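Local coordinates for La protein (PDB 1S29) that probably binds RNA through a conserved aromatic patch on its N-terminal La motif, a winged helix domain, at residues E42-L47 with G82-R86; L47-L51 with V63-V67. All coordinates share one frame; numbering follows the deposited sequence.

Contact 1: residues E42-L47 with G82-R86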
loop_
_atom_site.group_PDB
_atom_site.type_symbol
_atom_site.label_atom_id
_atom_site.label_comp_id
_atom_site.label_asym_id
_atom_site.label_seq_id
_atom_site.Cartn_x
_atom_site.Cartn_y
_atom_site.Cartn_z
ATOM N N GLU A 42 0.829 9.143 -12.431
ATOM C CA GLU A 42 0.236 7.820 -12.321
ATOM C C GLU A 42 -0.323 7.566 -10.927
ATOM O O GLU A 42 -1.016 6.572 -10.691
ATOM C CB GLU A 42 1.283 6.764 -12.707
ATOM C CG GLU A 42 1.858 6.985 -14.123
ATOM C CD GLU A 42 3.031 6.071 -14.464
ATOM O OE1 GLU A 42 2.842 4.836 -14.520
ATOM O OE2 GLU A 42 4.144 6.593 -14.689
ATOM N N GLY A 43 -0.044 8.493 -10.012
ATOM C CA GLY A 43 -0.524 8.359 -8.647
ATOM C C GLY A 43 0.221 7.307 -7.849
ATOM O O GLY A 43 -0.290 6.788 -6.854
ATOM N N PHE A 44 1.423 6.966 -8.301
ATOM C CA PHE A 44 2.240 5.981 -7.606
ATOM C C PHE A 44 2.790 6.524 -6.288
ATOM O O PHE A 44 3.227 7.684 -6.200
ATOM C CB PHE A 44 3.407 5.531 -8.498
ATOM C CG PHE A 44 3.079 4.366 -9.396
ATOM C CD1 PHE A 44 3.169 4.485 -10.778
ATOM C CD2 PHE A 44 2.698 3.145 -8.852
ATOM C CE1 PHE A 44 2.881 3.396 -11.607
ATOM C CE2 PHE A 44 2.409 2.055 -9.669
ATOM C CZ PHE A 44 2.501 2.185 -11.055
ATOM N N VAL A 45 2.764 5.668 -5.271
ATOM C CA VAL A 45 3.267 5.993 -3.935
ATOM C C VAL A 45 4.271 4.899 -3.569
ATOM O O VAL A 45 3.971 3.717 -3.712
ATOM C CB VAL A 45 2.127 5.989 -2.890
ATOM C CG1 VAL A 45 2.709 6.221 -1.499
ATOM C CG2 VAL A 45 1.105 7.076 -3.220
ATOM N N SER A 46 5.462 5.283 -3.111
ATOM C CA SER A 46 6.477 4.287 -2.772
ATOM C C SER A 46 6.065 3.418 -1.593
ATOM O O SER A 46 5.433 3.894 -0.649
ATOM C CB SER A 46 7.820 4.957 -2.471
ATOM O OG SER A 46 7.804 5.659 -1.228
ATOM N N LEU A 47 6.423 2.139 -1.660
ATOM C CA LEU A 47 6.086 1.223 -0.586
ATOM C C LEU A 47 6.845 1.627 0.681
ATOM O O LEU A 47 6.386 1.353 1.788
ATOM C CB LEU A 47 6.398 -0.228 -0.990
ATOM C CG LEU A 47 5.643 -0.794 -2.204
ATOM C CD1 LEU A 47 5.916 -2.290 -2.320
ATOM C CD2 LEU A 47 4.154 -0.551 -2.059
ATOM N N GLY A 82 8.121 -3.049 -8.697
ATOM C CA GLY A 82 7.673 -3.458 -7.378
ATOM C C GLY A 82 8.102 -2.584 -6.211
ATOM O O GLY A 82 8.185 -3.059 -5.080
ATOM N N LEU A 83 8.373 -1.309 -6.468
ATOM C CA LEU A 83 8.775 -0.413 -5.395
ATOM C C LEU A 83 7.670 0.591 -5.088
ATOM O O LEU A 83 7.752 1.322 -4.104
ATOM C CB LEU A 83 10.061 0.333 -5.769
ATOM C CG LEU A 83 11.284 -0.535 -6.057
ATOM C CD1 LEU A 83 12.488 0.366 -6.230
ATOM C CD2 LEU A 83 11.526 -1.517 -4.923
HETATM N N MSE A 84 6.638 0.616 -5.927
HETATM C CA MSE A 84 5.532 1.555 -5.728
HETATM C C MSE A 84 4.171 0.915 -5.974
HETATM O O MSE A 84 4.064 -0.166 -6.548
HETATM C CB MSE A 84 5.691 2.764 -6.660
HETATM C CG MSE A 84 7.080 3.380 -6.661
HETATM SE SE MSE A 84 7.203 5.000 -7.736
HETATM C CE MSE A 84 6.636 6.262 -6.372
ATOM N N VAL A 85 3.116 1.595 -5.537
ATOM C CA VAL A 85 1.767 1.094 -5.743
ATOM C C VAL A 85 0.841 2.274 -6.008
ATOM O O VAL A 85 1.073 3.375 -5.514
ATOM C CB VAL A 85 1.262 0.303 -4.505
ATOM C CG1 VAL A 85 1.163 1.222 -3.293
ATOM C CG2 VAL A 85 -0.089 -0.345 -4.820
ATOM N N ARG A 86 -0.195 2.041 -6.808
ATOM C CA ARG A 86 -1.161 3.080 -7.138
ATOM C C ARG A 86 -2.574 2.517 -7.094
ATOM O O ARG A 86 -2.768 1.298 -7.091
ATOM C CB ARG A 86 -0.896 3.636 -8.540
ATOM C CG ARG A 86 -1.103 2.623 -9.667
ATOM C CD ARG A 86 -0.866 3.284 -11.011
ATOM N NE ARG A 86 -0.930 2.341 -12.128
ATOM C CZ ARG A 86 -2.048 1.795 -12.595
ATOM N NH1 ARG A 86 -3.220 2.084 -12.050
ATOM N NH2 ARG A 86 -1.997 0.963 -13.629
#
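With CG tucked between its own backbone N and carbonyl carbon (chi1 65°) and the chain then stretched out to NE, Arg86 runs across one face of the Phe44 ring. Arg86 CD sits 3.7 Å from the centroid of the Phe44 ring, a CH-pi contact displaced toward the rim. The guanidinium does not stack: its plane stands 70° from that of the ring and turns an edge to it. Arg86 CD also meets Glu42 O at 3.3 Å. Met84, modelled as selenomethionine, reaches Phe44 obliquely, its CB 3.7 Å from Phe44 CD2 and its SE 5.3 Å from the ring centroid, a Met-aromatic contact. A bend at chi3 (86°) carries Met84 CE to the backbone of the partner strand, 3.6 Å from Ser46 N. Beneath these side chains two hydrogen bonds run from Val45 N to Val85 O and from Val85 N to Val45 O, each 2.9 Å. Leu47 N adds a nearly straight third to Leu83 O, while the Ser46 side chain N-caps the helix that follows and bonds Thr49 OG1. Val45 and Val85 share the sheet face that packs on Phe22. Strand 84-87 is thereby paired to strand 45-46 in the small antiparallel sheet of a winged helix domain.

Contact 2: residues L47-L51 with V63-V67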
loop_
_atom_site.group_PDB
_atom_site.type_symbol
_atom_site.label_atom_id
_atom_site.label_comp_id
_atom_site.label_asym_id
_atom_site.label_seq_id
_atom_site.Cartn_x
_atom_site.Cartn_y
_atom_site.Cartn_z
ATOM N N LEU A 47 6.423 2.139 -1.660
ATOM C CA LEU A 47 6.086 1.223 -0.586
ATOM C C LEU A 47 6.845 1.627 0.681
ATOM O O LEU A 47 6.386 1.353 1.788
ATOM C CB LEU A 47 6.398 -0.228 -0.990
ATOM C CG LEU A 47 5.643 -0.794 -2.204
ATOM C CD1 LEU A 47 5.916 -2.290 -2.320
ATOM C CD2 LEU A 47 4.154 -0.551 -2.059
ATOM N N GLU A 48 7.995 2.290 0.541
ATOM C CA GLU A 48 8.697 2.702 1.749
ATOM C C GLU A 48 7.869 3.748 2.490
ATOM O O GLU A 48 7.957 3.860 3.708
ATOM C CB GLU A 48 10.111 3.237 1.451
ATOM C CG GLU A 48 10.197 4.410 0.499
ATOM C CD GLU A 48 11.627 4.919 0.343
ATOM O OE1 GLU A 48 12.566 4.091 0.356
ATOM O OE2 GLU A 48 11.816 6.142 0.199
ATOM N N THR A 49 7.061 4.512 1.757
ATOM C CA THR A 49 6.219 5.508 2.396
ATOM C C THR A 49 5.133 4.774 3.162
ATOM O O THR A 49 4.782 5.162 4.278
ATOM C CB THR A 49 5.543 6.430 1.380
ATOM O OG1 THR A 49 6.540 7.234 0.747
ATOM C CG2 THR A 49 4.543 7.345 2.082
ATOM N N LEU A 50 4.600 3.719 2.554
ATOM C CA LEU A 50 3.547 2.946 3.206
ATOM C C LEU A 50 4.032 2.335 4.519
ATOM O O LEU A 50 3.270 2.212 5.477
ATOM C CB LEU A 50 3.029 1.855 2.270
ATOM C CG LEU A 50 2.323 2.376 1.015
ATOM C CD1 LEU A 50 1.560 1.230 0.372
ATOM C CD2 LEU A 50 1.372 3.508 1.365
ATOM N N LEU A 51 5.309 1.975 4.566
ATOM C CA LEU A 51 5.883 1.389 5.767
ATOM C C LEU A 51 5.851 2.339 6.963
ATOM O O LEU A 51 6.002 1.904 8.108
ATOM C CB LEU A 51 7.324 0.949 5.503
ATOM C CG LEU A 51 7.516 -0.319 4.672
ATOM C CD1 LEU A 51 8.997 -0.592 4.500
ATOM C CD2 LEU A 51 6.855 -1.492 5.375
ATOM N N VAL A 63 9.579 -3.861 2.774
ATOM C CA VAL A 63 8.854 -3.581 1.537
ATOM C C VAL A 63 8.567 -4.848 0.733
ATOM O O VAL A 63 7.573 -4.921 0.017
ATOM C CB VAL A 63 9.644 -2.608 0.629
ATOM C CG1 VAL A 63 9.731 -1.239 1.277
ATOM C CG2 VAL A 63 11.035 -3.165 0.360
ATOM N N LYS A 64 9.432 -5.849 0.852
ATOM C CA LYS A 64 9.241 -7.085 0.104
ATOM C C LYS A 64 8.027 -7.871 0.582
ATOM O O LYS A 64 7.373 -8.557 -0.207
ATOM C CB LYS A 64 10.515 -7.930 0.164
ATOM C CG LYS A 64 11.687 -7.216 -0.489
ATOM C CD LYS A 64 12.933 -8.072 -0.565
ATOM C CE LYS A 64 14.066 -7.307 -1.234
ATOM N NZ LYS A 64 13.690 -6.854 -2.605
ATOM N N GLU A 65 7.707 -7.760 1.865
ATOM C CA GLU A 65 6.535 -8.451 2.388
ATOM C C GLU A 65 5.291 -7.671 1.960
ATOM O O GLU A 65 4.231 -8.247 1.709
ATOM C CB GLU A 65 6.608 -8.554 3.915
ATOM C CG GLU A 65 7.799 -9.364 4.421
ATOM C CD GLU A 65 7.748 -9.624 5.918
ATOM O OE1 GLU A 65 7.412 -8.688 6.669
ATOM O OE2 GLU A 65 8.058 -10.759 6.339
ATOM N N VAL A 66 5.429 -6.352 1.861
ATOM C CA VAL A 66 4.308 -5.525 1.444
ATOM C C VAL A 66 3.957 -5.848 -0.007
ATOM O O VAL A 66 2.793 -5.850 -0.375
ATOM C CB VAL A 66 4.633 -4.019 1.586
ATOM C CG1 VAL A 66 3.452 -3.180 1.122
ATOM C CG2 VAL A 66 4.952 -3.699 3.035
ATOM N N VAL A 67 4.966 -6.143 -0.824
ATOM C CA VAL A 67 4.717 -6.480 -2.224
ATOM C C VAL A 67 3.865 -7.750 -2.316
ATOM O O VAL A 67 2.888 -7.806 -3.072
ATOM C CB VAL A 67 6.044 -6.712 -3.000
ATOM C CG1 VAL A 67 5.752 -7.253 -4.389
ATOM C CG2 VAL A 67 6.816 -5.418 -3.111
#
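Val63 O accepts the helical bond from Val67 N, 3.0 Å away, while the CD1 methyl of Leu47 rests against this same oxygen. The contact belongs to the helical part of the winged helix domain, where the short helix 47-50 packs against the start of helix 63-70 through leucines on one side and valines on the other. Leu47 forks over the valine helix: CD1 presses on Val67 CG2 at 3.3 Å, tighter than usual for two methyls, and CD2 reaches Val66 CG1 more loosely at 4.2 Å. Leu51 lies one turn further on, its N bonded to Leu47 O, and it too divides its branches, with CD2 3.7 Å from Val66 CG2. Val66 therefore sits between the two leucines, giving a different methyl to each. Its CG1 stands anti to the backbone N (chi1 179°) and meets Leu47, which leaves CG2 for Leu51. Val66 is buried, and its side chain also touches Thr60. Val63 CG1 comes to 4.0 Å from Glu48 N, in the first turn of the short helix. The Val63 side chain crosses that of Leu51 at about a right angle and sets Val63 CG1 tightly against Leu51 CD1, 3.4 Å away.

From the N terminus the chain first runs through helices 8-21, 24-27 and 31-37, then enters 42-47, the first half of contact 1. Helix 47-50 follows at once, and Leu47 serves both contacts. After helix 54-57 the chain comes back as 63-67, so that contact 2 closes a short loop holding that helix. Beyond strand 76-78 the return at 82-86 closes the longer loop of contact 1, with contact 2 nested inside it. Contact 1 joins the edge strand 45-46 to strand 84-87, and contact 2 ties helix to helix. They meet directly where Leu50 CD1 packs on Val85 CG1 (3.7 Å), helix on strand, and Val67 CG2 on Gly82 O (3.4 Å), in the loop before strand 84-87.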